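Local atomic coordinates of periplasmic beta-glucosidase (Pseudomonas aeruginosa, PDB entry 6R5T), a protein that probably hydrolyses terminal, non-reducing beta-D-glucosyl residues of glycosides in the periplasm, releasing beta-D-glucose. Residues A382-L387 against L425-A430; D471-V476 against K511-V516; S124-I129 against V138-G143; Q391-G396 against E479-A484. The protein carries 1 engineered substitution. One frame throughout, in Å; residues are numbered along the deposited sequence.

Contacts 1 and 2 belong to one beta-sheet of the second domain, with centres about 10 Å apart. Strand 380-384 of contact 1 and strand 472-478 of contact 2 are neighbours in it, and Ala382 O probably accepts from Val474 N at 2.8 Å. Contact 4 gathers the chain beyond these strands: strand 380-384 leads on to helix 391-394, and the centres of contacts 1 and 4 are about 16 Å apart. Contact 3 lies in the TIM-barrel domain, its centre about 17 Å from that of contact 4, and a probable hydrogen bond from Ser139 OG to Ala484 O (3.1 Å) joins the two. The glycan pocket is near this junction: the Glu140 side chain is about 5 Å from a bound glucose and that of Arg392 about 10 Å from a bound galactose.

Contact 1. Residues A382-L387 against L425-A430; sequences AVIGPL and LYAKGA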
loop_
_atom_site.group_PDB
_atom_site.type_symbol
_atom_site.label_atom_id
_atom_site.label_comp_id
_atom_site.label_asym_id
_atom_site.label_seq_id
_atom_site.Cartn_x
_atom_site.Cartn_y
_atom_site.Cartn_z
ATOM N N ALA A 382 -30.247 -1.031 -28.961
ATOM C CA ALA A 382 -29.298 0.110 -29.052
ATOM C C ALA A 382 -27.929 -0.367 -28.534
ATOM O O ALA A 382 -27.867 -0.946 -27.444
ATOM C CB ALA A 382 -29.779 1.301 -28.294
ATOM N N VAL A 383 -26.886 -0.189 -29.339
ATOM C CA VAL A 383 -25.500 -0.584 -28.971
ATOM C C VAL A 383 -24.742 0.730 -28.812
ATOM O O VAL A 383 -24.560 1.483 -29.795
ATOM C CB VAL A 383 -24.878 -1.517 -30.008
ATOM C CG1 VAL A 383 -23.468 -1.889 -29.589
ATOM C CG2 VAL A 383 -25.748 -2.723 -30.248
ATOM N N ILE A 384 -24.353 1.045 -27.593
ATOM C CA ILE A 384 -23.921 2.400 -27.241
ATOM C C ILE A 384 -22.617 2.348 -26.451
ATOM O O ILE A 384 -22.519 1.531 -25.543
ATOM C CB ILE A 384 -25.026 3.173 -26.469
ATOM C CG1 ILE A 384 -26.264 3.340 -27.373
ATOM C CG2 ILE A 384 -24.529 4.484 -25.959
ATOM C CD1 ILE A 384 -27.460 3.900 -26.658
ATOM N N GLY A 385 -21.697 3.257 -26.768
ATOM C CA GLY A 385 -20.488 3.449 -25.950
ATOM C C GLY A 385 -19.221 3.419 -26.786
ATOM O O GLY A 385 -19.208 2.867 -27.892
ATOM N N PRO A 386 -18.141 3.994 -26.239
ATOM C CA PRO A 386 -16.894 4.146 -27.011
ATOM C C PRO A 386 -16.157 2.834 -27.275
ATOM O O PRO A 386 -15.280 2.824 -28.110
ATOM C CB PRO A 386 -16.080 5.110 -26.157
ATOM C CG PRO A 386 -16.612 4.942 -24.754
ATOM C CD PRO A 386 -18.088 4.668 -24.939
ATOM N N LEU A 387 -16.512 1.761 -26.597
ATOM C CA LEU A 387 -15.836 0.465 -26.836
ATOM C C LEU A 387 -16.649 -0.431 -27.763
ATOM O O LEU A 387 -16.150 -1.495 -28.171
ATOM C CB LEU A 387 -15.519 -0.154 -25.477
ATOM C CG LEU A 387 -14.455 0.665 -24.737
ATOM C CD1 LEU A 387 -14.379 0.293 -23.293
ATOM C CD2 LEU A 387 -13.085 0.521 -25.418
ATOM N N LEU A 425 -29.018 -0.458 -33.363
ATOM C CA LEU A 425 -28.881 1.004 -33.507
ATOM C C LEU A 425 -27.624 1.389 -32.745
ATOM O O LEU A 425 -27.528 1.027 -31.588
ATOM C CB LEU A 425 -30.089 1.697 -32.894
ATOM C CG LEU A 425 -31.464 1.227 -33.353
ATOM C CD1 LEU A 425 -32.510 1.983 -32.566
ATOM C CD2 LEU A 425 -31.652 1.460 -34.845
ATOM N N TYR A 426 -26.776 2.182 -33.342
ATOM C CA TYR A 426 -25.460 2.516 -32.771
ATOM C C TYR A 426 -25.384 3.985 -32.406
ATOM O O TYR A 426 -25.800 4.845 -33.177
ATOM C CB TYR A 426 -24.345 2.142 -33.747
ATOM C CG TYR A 426 -23.012 2.677 -33.309
ATOM C CD1 TYR A 426 -22.375 2.117 -32.217
ATOM C CD2 TYR A 426 -22.415 3.770 -33.912
ATOM C CE1 TYR A 426 -21.141 2.571 -31.791
ATOM C CE2 TYR A 426 -21.185 4.242 -33.498
ATOM C CZ TYR A 426 -20.536 3.644 -32.432
ATOM O OH TYR A 426 -19.369 4.165 -31.977
ATOM N N ALA A 427 -24.721 4.294 -31.300
ATOM C CA ALA A 427 -24.275 5.640 -30.956
ATOM C C ALA A 427 -23.038 5.524 -30.093
ATOM O O ALA A 427 -23.044 4.726 -29.138
ATOM C CB ALA A 427 -25.341 6.409 -30.226
ATOM N N LYS A 428 -22.029 6.305 -30.411
ATOM C CA LYS A 428 -20.804 6.262 -29.596
ATOM C C LYS A 428 -21.102 6.681 -28.161
ATOM O O LYS A 428 -20.504 6.059 -27.211
ATOM C CB LYS A 428 -19.733 7.151 -30.194
ATOM C CG LYS A 428 -18.379 6.885 -29.588
ATOM C CD LYS A 428 -17.310 7.615 -30.246
ATOM C CE LYS A 428 -16.008 7.381 -29.528
ATOM N NZ LYS A 428 -14.883 7.694 -30.418
ATOM N N GLY A 429 -21.875 7.754 -27.939
ATOM C CA GLY A 429 -22.303 8.102 -26.575
ATOM C C GLY A 429 -21.354 8.979 -25.812
ATOM O O GLY A 429 -21.778 9.922 -25.191
ATOM N N ALA A 430 -20.062 8.622 -25.803
ATOM C CA ALA A 430 -19.028 9.385 -25.125
ATOM C C ALA A 430 -17.703 8.954 -25.738
ATOM O O ALA A 430 -17.607 7.858 -26.207
ATOM C CB ALA A 430 -19.039 9.120 -23.643
HETATM O O HOH W 1 -17.866 2.656 -30.357
HETATM O O HOH W 2 -13.395 4.941 -28.879
#
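Tyr426 lies beside Val383 in a pair of parallel strands, both side chains on the same face of the sheet. Its CG is anti to the backbone N (chi1 170°), which swings the ring along the strand toward Gly385. CB and CG pass the carbonyl of Val383 at van der Waals range, and CD1 comes closest, 3.3 Å from Val383 O. Farther out, CE1 draws away from that oxygen. Over one face, toward the rim, Lys428 N stands 3.6 Å above the ring plane. At the tip, Tyr426 OH meets a water 2.7 Å away, lying in the ring plane at its edge, and this water donates to Gly385 O at 2.8 Å. A phenol suits the place because its flat body follows the strand and its hydroxyl reaches the water.

The backbones are joined by three bonds: Val383 N to Leu425 O (2.6 Å), Ala427 N to Val383 O (3.2 Å) and Gly385 N to Ala427 O (3.1 Å). On the other face Ile384 CG1 rests 4.3 Å from Ala427 CB, the small alanine and branched isoleucine packing under helix 456-468. Gly385 has backbone angles that a side chain would not tolerate, and Pro386 then turns the chain, its ring against Ala430 O and the aliphatic part of Lys428. The ammonium of Lys428 is bonded to Glu450 O.

Strand 423-427 is the outermost on its side of the sheet. The chemistry is therefore divided: apolar carbons and peptide bonds hold the strands, while past their ends water links the tyrosine hydroxyl to the backbone.

Contact 2. Residues D471-V476 against K511-V516; sequences DLVVAV and KPLVLV
Leu513 has CG anti to the backbone N (chi1 178°), and a chi2 of 58° then turns CD1 back across the sheet to Val473 CG1, 3.8 Å away, and Ala475 CB, 4.0 Å away. On the opposite face Val474 CG1 is likewise anti to its backbone N (chi1 176°) and meets Val516 CG2 at 3.7 Å, the two side chains crossing obliquely; Val476 and Val516 lie side by side, pointing the same way. Branched valines suit these extended backbones, while the small Ala475 gives Leu515 CD2 a place against its methyl at 3.9 Å. At the start of the pair, Val473 CG2 meets Lys511 CB almost at right angles, and the lysine ammonium is bonded to Ala470 O.

Four backbone bonds alternate along the parallel strands: Val473 N to Pro512 O (2.9 Å), Val514 N to Val473 O, Ala475 N to Val514 O and Val516 N to Ala475 O. Helix 497-508 covers the Val473 and Ala475 face, and helix 545-553 lies on Val514 and Val516. The first of these helices also connects the two strands, making a beta-alpha-beta crossover within the alpha/beta sandwich that forms the second domain of family 3 glycoside hydrolases.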
loop_
_atom_site.group_PDB
_atom_site.type_symbol
_atom_site.label_atom_id
_atom_site.label_comp_id
_atom_site.label_asym_id
_atom_site.label_seq_id
_atom_site.Cartn_x
_atom_site.Cartn_y
_atom_site.Cartn_z
ATOM N N ASP A 471 -35.651 -1.178 -27.774
ATOM C CA ASP A 471 -36.287 -1.997 -26.727
ATOM C C ASP A 471 -35.331 -2.117 -25.531
ATOM O O ASP A 471 -35.800 -2.332 -24.420
ATOM C CB ASP A 471 -36.631 -3.372 -27.263
ATOM C CG ASP A 471 -37.640 -3.315 -28.398
ATOM O OD1 ASP A 471 -38.560 -2.504 -28.301
ATOM O OD2 ASP A 471 -37.440 -4.009 -29.388
ATOM N N LEU A 472 -34.024 -2.066 -25.771
ATOM C CA LEU A 472 -33.074 -2.228 -24.657
ATOM C C LEU A 472 -31.728 -1.691 -25.115
ATOM O O LEU A 472 -31.546 -1.453 -26.333
ATOM C CB LEU A 472 -32.966 -3.687 -24.231
ATOM C CG LEU A 472 -32.377 -4.660 -25.233
ATOM C CD1 LEU A 472 -30.883 -4.886 -24.971
ATOM C CD2 LEU A 472 -33.148 -5.973 -25.139
ATOM N N VAL A 473 -30.865 -1.468 -24.143
ATOM C CA VAL A 473 -29.545 -0.831 -24.402
ATOM C C VAL A 473 -28.440 -1.776 -23.989
ATOM O O VAL A 473 -28.470 -2.255 -22.838
ATOM C CB VAL A 473 -29.414 0.482 -23.638
ATOM C CG1 VAL A 473 -28.021 1.051 -23.775
ATOM C CG2 VAL A 473 -30.472 1.501 -24.066
ATOM N N VAL A 474 -27.541 -2.044 -24.920
ATOM C CA VAL A 474 -26.253 -2.735 -24.618
ATOM C C VAL A 474 -25.198 -1.634 -24.590
ATOM O O VAL A 474 -24.842 -1.108 -25.663
ATOM C CB VAL A 474 -25.943 -3.833 -25.632
ATOM C CG1 VAL A 474 -24.583 -4.479 -25.390
ATOM C CG2 VAL A 474 -27.010 -4.911 -25.568
ATOM N N ALA A 475 -24.729 -1.270 -23.406
ATOM C CA ALA A 475 -23.726 -0.211 -23.238
ATOM C C ALA A 475 -22.356 -0.891 -23.146
ATOM O O ALA A 475 -22.157 -1.728 -22.259
ATOM C CB ALA A 475 -24.008 0.617 -22.027
ATOM N N VAL A 476 -21.458 -0.571 -24.041
ATOM C CA VAL A 476 -20.123 -1.187 -24.148
ATOM C C VAL A 476 -19.147 -0.106 -23.677
ATOM O O VAL A 476 -18.854 0.849 -24.387
ATOM C CB VAL A 476 -19.786 -1.734 -25.548
ATOM C CG1 VAL A 476 -18.553 -2.619 -25.463
ATOM C CG2 VAL A 476 -20.953 -2.484 -26.160
ATOM N N LYS A 511 -35.006 2.256 -20.225
ATOM C CA LYS A 511 -34.779 1.077 -21.069
ATOM C C LYS A 511 -33.958 0.089 -20.240
ATOM O O LYS A 511 -33.087 0.532 -19.482
ATOM C CB LYS A 511 -34.065 1.476 -22.358
ATOM C CG LYS A 511 -34.887 2.401 -23.234
ATOM C CD LYS A 511 -36.075 1.770 -23.776
ATOM C CE LYS A 511 -36.906 2.785 -24.552
ATOM N NZ LYS A 511 -38.037 2.056 -25.134
ATOM N N PRO A 512 -34.193 -1.231 -20.372
ATOM C CA PRO A 512 -33.323 -2.232 -19.754
ATOM C C PRO A 512 -31.865 -1.945 -20.155
ATOM O O PRO A 512 -31.632 -1.652 -21.320
ATOM C CB PRO A 512 -33.820 -3.559 -20.311
ATOM C CG PRO A 512 -35.273 -3.293 -20.636
ATOM C CD PRO A 512 -35.315 -1.857 -21.102
ATOM N N LEU A 513 -30.954 -1.962 -19.182
ATOM C CA LEU A 513 -29.563 -1.523 -19.431
ATOM C C LEU A 513 -28.616 -2.687 -19.161
ATOM O O LEU A 513 -28.491 -3.082 -17.964
ATOM C CB LEU A 513 -29.268 -0.334 -18.541
ATOM C CG LEU A 513 -27.865 0.252 -18.590
ATOM C CD1 LEU A 513 -27.476 0.696 -20.001
ATOM C CD2 LEU A 513 -27.700 1.396 -17.594
ATOM N N VAL A 514 -27.967 -3.173 -20.202
ATOM C CA VAL A 514 -26.984 -4.274 -20.121
ATOM C C VAL A 514 -25.602 -3.627 -20.253
ATOM O O VAL A 514 -25.366 -2.963 -21.237
ATOM C CB VAL A 514 -27.168 -5.337 -21.213
ATOM C CG1 VAL A 514 -26.072 -6.369 -21.163
ATOM C CG2 VAL A 514 -28.519 -6.014 -21.141
ATOM N N LEU A 515 -24.727 -3.803 -19.256
ATOM C CA LEU A 515 -23.356 -3.288 -19.382
ATOM C C LEU A 515 -22.437 -4.393 -19.841
ATOM O O LEU A 515 -22.394 -5.470 -19.228
ATOM C CB LEU A 515 -22.859 -2.782 -18.034
ATOM C CG LEU A 515 -23.574 -1.650 -17.372
ATOM C CD1 LEU A 515 -22.669 -1.101 -16.288
ATOM C CD2 LEU A 515 -24.007 -0.585 -18.354
ATOM N N VAL A 516 -21.733 -4.120 -20.923
ATOM C CA VAL A 516 -20.636 -4.964 -21.418
ATOM C C VAL A 516 -19.343 -4.221 -21.103
ATOM O O VAL A 516 -19.081 -3.158 -21.664
ATOM C CB VAL A 516 -20.772 -5.279 -22.923
ATOM C CG1 VAL A 516 -19.542 -6.007 -23.405
ATOM C CG2 VAL A 516 -22.027 -6.060 -23.227
#

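Contact 3. Residues S124-I129 against V138-G143; sequences SPMVDI and VSEGFG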
loop_
_atom_site.group_PDB
_atom_site.type_symbol
_atom_site.label_atom_id
_atom_site.label_comp_id
_atom_site.label_asym_id
_atom_site.label_seq_id
_atom_site.Cartn_x
_atom_site.Cartn_y
_atom_site.Cartn_z
ATOM N N SER A 124 7.252 -14.612 -21.908
ATOM C CA SER A 124 5.943 -15.083 -21.381
ATOM C C SER A 124 6.209 -16.441 -20.750
ATOM O O SER A 124 7.129 -17.116 -21.189
ATOM C CB SER A 124 4.943 -15.162 -22.518
ATOM O OG SER A 124 3.612 -15.548 -22.130
ATOM N N PRO A 125 5.454 -16.900 -19.741
ATOM C CA PRO A 125 4.312 -16.181 -19.152
ATOM C C PRO A 125 4.752 -15.106 -18.138
ATOM O O PRO A 125 5.786 -15.199 -17.515
ATOM C CB PRO A 125 3.590 -17.298 -18.424
ATOM C CG PRO A 125 4.673 -18.236 -17.992
ATOM C CD PRO A 125 5.635 -18.222 -19.156
ATOM N N MET A 126 3.904 -14.102 -17.988
ATOM C CA MET A 126 3.975 -13.163 -16.860
ATOM C C MET A 126 3.224 -13.765 -15.692
ATOM O O MET A 126 2.050 -14.059 -15.843
ATOM C CB MET A 126 3.369 -11.821 -17.297
ATOM C CG MET A 126 3.527 -10.694 -16.280
ATOM S SD MET A 126 2.293 -10.781 -14.992
ATOM C CE MET A 126 2.261 -9.056 -14.449
ATOM N N VAL A 127 3.902 -13.984 -14.580
ATOM C CA VAL A 127 3.347 -14.714 -13.416
ATOM C C VAL A 127 3.497 -13.923 -12.130
ATOM O O VAL A 127 3.509 -14.539 -11.038
ATOM C CB VAL A 127 3.997 -16.098 -13.333
ATOM C CG1 VAL A 127 3.766 -16.844 -14.646
ATOM C CG2 VAL A 127 5.477 -16.087 -13.001
ATOM N N ASP A 128 3.545 -12.603 -12.237
ATOM C CA ASP A 128 3.633 -11.742 -11.046
ATOM C C ASP A 128 2.279 -11.740 -10.329
ATOM O O ASP A 128 1.269 -11.501 -10.975
ATOM C CB ASP A 128 4.040 -10.341 -11.439
ATOM C CG ASP A 128 5.257 -10.251 -12.337
ATOM O OD1 ASP A 128 6.200 -10.986 -12.070
ATOM O OD2 ASP A 128 5.232 -9.437 -13.238
ATOM N N ILE A 129 2.247 -12.026 -9.017
ATOM C CA ILE A 129 1.033 -11.867 -8.191
ATOM C C ILE A 129 0.672 -10.392 -8.154
ATOM O O ILE A 129 1.542 -9.531 -7.907
ATOM C CB ILE A 129 1.342 -12.415 -6.784
ATOM C CG1 ILE A 129 1.558 -13.921 -6.885
ATOM C CG2 ILE A 129 0.312 -12.068 -5.746
ATOM C CD1 ILE A 129 0.358 -14.681 -7.317
ATOM N N VAL A 138 -1.613 -5.332 -14.285
ATOM C CA VAL A 138 -2.455 -6.425 -13.732
ATOM C C VAL A 138 -3.086 -7.194 -14.903
ATOM O O VAL A 138 -3.318 -8.395 -14.720
ATOM C CB VAL A 138 -3.533 -5.912 -12.759
ATOM C CG1 VAL A 138 -2.912 -5.246 -11.539
ATOM C CG2 VAL A 138 -4.493 -4.989 -13.454
ATOM N N SER A 139 -3.289 -6.524 -16.033
ATOM C CA SER A 139 -3.922 -7.184 -17.217
ATOM C C SER A 139 -3.069 -8.351 -17.734
ATOM O O SER A 139 -3.616 -9.328 -18.356
ATOM C CB SER A 139 -4.168 -6.175 -18.303
ATOM O OG SER A 139 -2.912 -5.697 -18.788
ATOM N N GLU A 140 -1.785 -8.338 -17.435
ATOM C CA GLU A 140 -0.820 -9.349 -17.949
ATOM C C GLU A 140 -0.681 -10.571 -17.068
ATOM O O GLU A 140 -0.127 -11.538 -17.561
ATOM C CB GLU A 140 0.563 -8.727 -18.041
ATOM C CG GLU A 140 0.601 -7.702 -19.098
ATOM C CD GLU A 140 1.846 -6.886 -18.945
ATOM O OE1 GLU A 140 2.967 -7.529 -18.939
ATOM O OE2 GLU A 140 1.672 -5.635 -18.787
ATOM N N GLY A 141 -1.186 -10.541 -15.826
ATOM C CA GLY A 141 -1.069 -11.692 -14.943
ATOM C C GLY A 141 -2.368 -12.448 -14.803
ATOM O O GLY A 141 -3.325 -12.224 -15.606
ATOM N N PHE A 142 -2.389 -13.314 -13.815
ATOM C CA PHE A 142 -3.503 -14.250 -13.609
ATOM C C PHE A 142 -4.277 -13.920 -12.340
ATOM O O PHE A 142 -5.104 -14.723 -11.933
ATOM C CB PHE A 142 -2.989 -15.676 -13.593
ATOM C CG PHE A 142 -2.382 -16.165 -14.875
ATOM C CD1 PHE A 142 -3.070 -16.075 -16.072
ATOM C CD2 PHE A 142 -1.149 -16.779 -14.866
ATOM C CE1 PHE A 142 -2.548 -16.622 -17.244
ATOM C CE2 PHE A 142 -0.604 -17.277 -16.050
ATOM C CZ PHE A 142 -1.321 -17.224 -17.221
ATOM N N GLY A 143 -4.039 -12.735 -11.757
ATOM C CA GLY A 143 -4.789 -12.246 -10.591
ATOM C C GLY A 143 -3.990 -12.404 -9.314
ATOM O O GLY A 143 -2.757 -12.281 -9.346
HETATM O O HOH W 3 0.475 -14.581 -18.187
HETATM O O HOH W 4 -0.964 -13.442 -11.063
#
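Met126 lies across Glu140 and Gly141 inside the long loop that follows strand 121-122 of the TIM barrel and leads to helix 146-161. The apolar contact is carried by the thioether: CG anti to the backbone N (chi1 -173°) sends the chain over the second segment, and the bend at chi2 brings CE 4.0 Å from Glu140 CB, the two side chains crossing at about a right angle. The sulfur SD sits 3.5 Å from Gly141 CA, an approach that the lack of a side chain on Gly141 permits. A flexible, unbranched methionine suits such a bent path.

Within 124-129, Asp128 N makes a weak bond to Met126 SD. The charged ends turn elsewhere. Glu140 OE1 forms a salt bridge with Arg137, and Asp128 bonds through OD1 to Tyr208 OH and through OD2 to His177 ND1. Arg137 and His177 line the glycan pocket, consistent with a second-shell role for Glu140 and Asp128.

Direct hydrogen bonds between the segments give way to water. One water donates to Met126 O (2.9 Å) and Glu140 O (3.2 Å). A second is held by three groups, donating to Asp128 O (3.0 Å) and Gly143 O (2.7 Å) and accepting from Phe142 N at 3.1 Å.

Contact 4. Residues Q391-G396 against E479-A484; sequences QRDVIG and ESQGMA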
loop_
_atom_site.group_PDB
_atom_site.type_symbol
_atom_site.label_atom_id
_atom_site.label_comp_id
_atom_site.label_asym_id
_atom_site.label_seq_id
_atom_site.Cartn_x
_atom_site.Cartn_y
_atom_site.Cartn_z
ATOM N N GLN A 391 -11.940 -1.923 -32.486
ATOM C CA GLN A 391 -11.072 -3.077 -32.782
ATOM C C GLN A 391 -9.772 -2.971 -32.003
ATOM O O GLN A 391 -9.291 -3.989 -31.586
ATOM C CB GLN A 391 -10.773 -3.114 -34.280
ATOM C CG GLN A 391 -11.967 -3.600 -35.086
ATOM C CD GLN A 391 -11.720 -3.629 -36.569
ATOM O OE1 GLN A 391 -11.289 -2.614 -37.133
ATOM N NE2 GLN A 391 -12.002 -4.773 -37.188
ATOM N N ARG A 392 -9.246 -1.758 -31.816
ATOM C CA ARG A 392 -7.944 -1.597 -31.136
ATOM C C ARG A 392 -8.091 -2.056 -29.691
ATOM O O ARG A 392 -7.151 -2.711 -29.155
ATOM C CB ARG A 392 -7.430 -0.170 -31.210
ATOM C CG ARG A 392 -6.080 -0.004 -30.529
ATOM C CD ARG A 392 -4.956 -0.720 -31.262
ATOM N NE ARG A 392 -3.696 -0.719 -30.530
ATOM C CZ ARG A 392 -3.390 -1.581 -29.555
ATOM N NH1 ARG A 392 -2.211 -1.505 -28.953
ATOM N NH2 ARG A 392 -4.246 -2.500 -29.160
ATOM N N ASP A 393 -9.223 -1.760 -29.056
ATOM C CA ASP A 393 -9.305 -2.085 -27.614
ATOM C C ASP A 393 -9.606 -3.576 -27.374
ATOM O O ASP A 393 -9.092 -4.148 -26.396
ATOM C CB ASP A 393 -10.316 -1.180 -26.934
ATOM C CG ASP A 393 -9.807 0.256 -26.959
ATOM O OD1 ASP A 393 -8.690 0.510 -26.506
ATOM O OD2 ASP A 393 -10.455 1.074 -27.613
ATOM N N VAL A 394 -10.373 -4.213 -28.255
ATOM C CA VAL A 394 -10.831 -5.590 -27.943
ATOM C C VAL A 394 -9.634 -6.532 -27.901
ATOM O O VAL A 394 -9.672 -7.495 -27.111
ATOM C CB VAL A 394 -11.951 -6.051 -28.874
ATOM C CG1 VAL A 394 -11.426 -6.277 -30.294
ATOM C CG2 VAL A 394 -12.660 -7.288 -28.312
ATOM N N ILE A 395 -8.542 -6.251 -28.628
ATOM C CA ILE A 395 -7.354 -7.148 -28.596
ATOM C C ILE A 395 -6.486 -6.902 -27.369
ATOM O O ILE A 395 -5.561 -7.669 -27.175
ATOM C CB ILE A 395 -6.541 -7.103 -29.912
ATOM C CG1 ILE A 395 -5.912 -5.744 -30.212
ATOM C CG2 ILE A 395 -7.417 -7.586 -31.027
ATOM C CD1 ILE A 395 -4.981 -5.775 -31.402
ATOM N N GLY A 396 -6.712 -5.832 -26.609
ATOM C CA GLY A 396 -6.025 -5.613 -25.340
ATOM C C GLY A 396 -4.642 -5.026 -25.483
ATOM O O GLY A 396 -4.192 -4.720 -26.619
ATOM N N GLU A 479 -12.507 0.678 -19.917
ATOM C CA GLU A 479 -11.166 1.234 -20.184
ATOM C C GLU A 479 -10.772 0.980 -21.626
ATOM O O GLU A 479 -11.141 -0.041 -22.193
ATOM C CB GLU A 479 -10.096 0.593 -19.277
ATOM C CG GLU A 479 -10.335 0.773 -17.801
ATOM C CD GLU A 479 -9.241 0.074 -16.977
ATOM O OE1 GLU A 479 -8.855 -1.056 -17.339
ATOM O OE2 GLU A 479 -8.789 0.689 -15.955
ATOM N N SER A 480 -10.030 1.890 -22.221
ATOM C CA SER A 480 -9.260 1.596 -23.424
ATOM C C SER A 480 -8.003 0.830 -23.022
ATOM O O SER A 480 -7.587 0.861 -21.845
ATOM C CB SER A 480 -8.956 2.855 -24.208
ATOM O OG SER A 480 -8.088 3.711 -23.479
ATOM N N GLN A 481 -7.429 0.081 -23.972
ATOM C CA GLN A 481 -6.370 -0.875 -23.576
ATOM C C GLN A 481 -5.136 -0.095 -23.100
ATOM O O GLN A 481 -4.392 -0.633 -22.287
ATOM C CB GLN A 481 -6.084 -1.878 -24.698
ATOM C CG GLN A 481 -5.678 -1.256 -26.010
ATOM C CD GLN A 481 -4.300 -0.670 -26.104
ATOM O OE1 GLN A 481 -3.343 -1.198 -25.549
ATOM N NE2 GLN A 481 -4.189 0.444 -26.823
ATOM N N GLY A 482 -4.929 1.131 -23.565
ATOM C CA GLY A 482 -3.774 1.922 -23.096
ATOM C C GLY A 482 -3.945 2.418 -21.669
ATOM O O GLY A 482 -2.969 3.021 -21.138
ATOM N N MET A 483 -5.109 2.202 -21.046
ATOM C CA MET A 483 -5.289 2.536 -19.607
ATOM C C MET A 483 -4.803 1.381 -18.751
ATOM O O MET A 483 -4.649 1.590 -17.548
ATOM C CB MET A 483 -6.742 2.790 -19.245
ATOM C CG MET A 483 -7.298 4.012 -19.954
ATOM S SD MET A 483 -9.022 4.290 -19.507
ATOM C CE MET A 483 -9.434 5.665 -20.577
ATOM N N ALA A 484 -4.560 0.227 -19.321
ATOM C CA ALA A 484 -4.172 -0.976 -18.533
ATOM C C ALA A 484 -3.003 -1.640 -19.227
ATOM O O ALA A 484 -3.105 -2.765 -19.746
ATOM C CB ALA A 484 -5.323 -1.937 -18.362
HETATM O O HOH W 5 -0.874 -1.492 -26.219
HETATM O O HOH W 6 -6.772 1.987 -27.564
#
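The guanidinium of Arg392 and the side-chain amide of Gln481 are stacked, their planes 15° apart, with Gln481 NE2 3.4 Å above the centre of one guanidinium face. At the edge and in the guanidinium plane lies Gly396 O, to which Arg392 NH2 makes a weak bond of 3.4 Å. Gln481 brings its amide there by placing CG between its own backbone N and carbonyl carbon (chi1 57°) and folding again at chi2. Its CB packs on Gly396, the first residue after the helix to leave helical backbone angles, with a positive phi that glycine takes up easily.

Asp393 grips the backbone of Gln481 itself. Its OD1 accepts from Gln481 N at 2.9 Å, approached on the anti side and 31° out of the carboxylate plane, and also from a water at 2.6 Å. This same water accepts from Gln481 NE2 (3.1 Å), while OD2 is bonded to Ser390 OG. A second water donates to Gln481 OE1 at 2.6 Å and takes a weak bond from Arg392 NH1.

The contact joins helix 391-394 to the loop after strand 472-478. Glutamine suits it, being flat enough to stack yet able to donate to Glu448 and accept from water; a long, weak ion pair with Glu448 probably balances part of the arginine's charge.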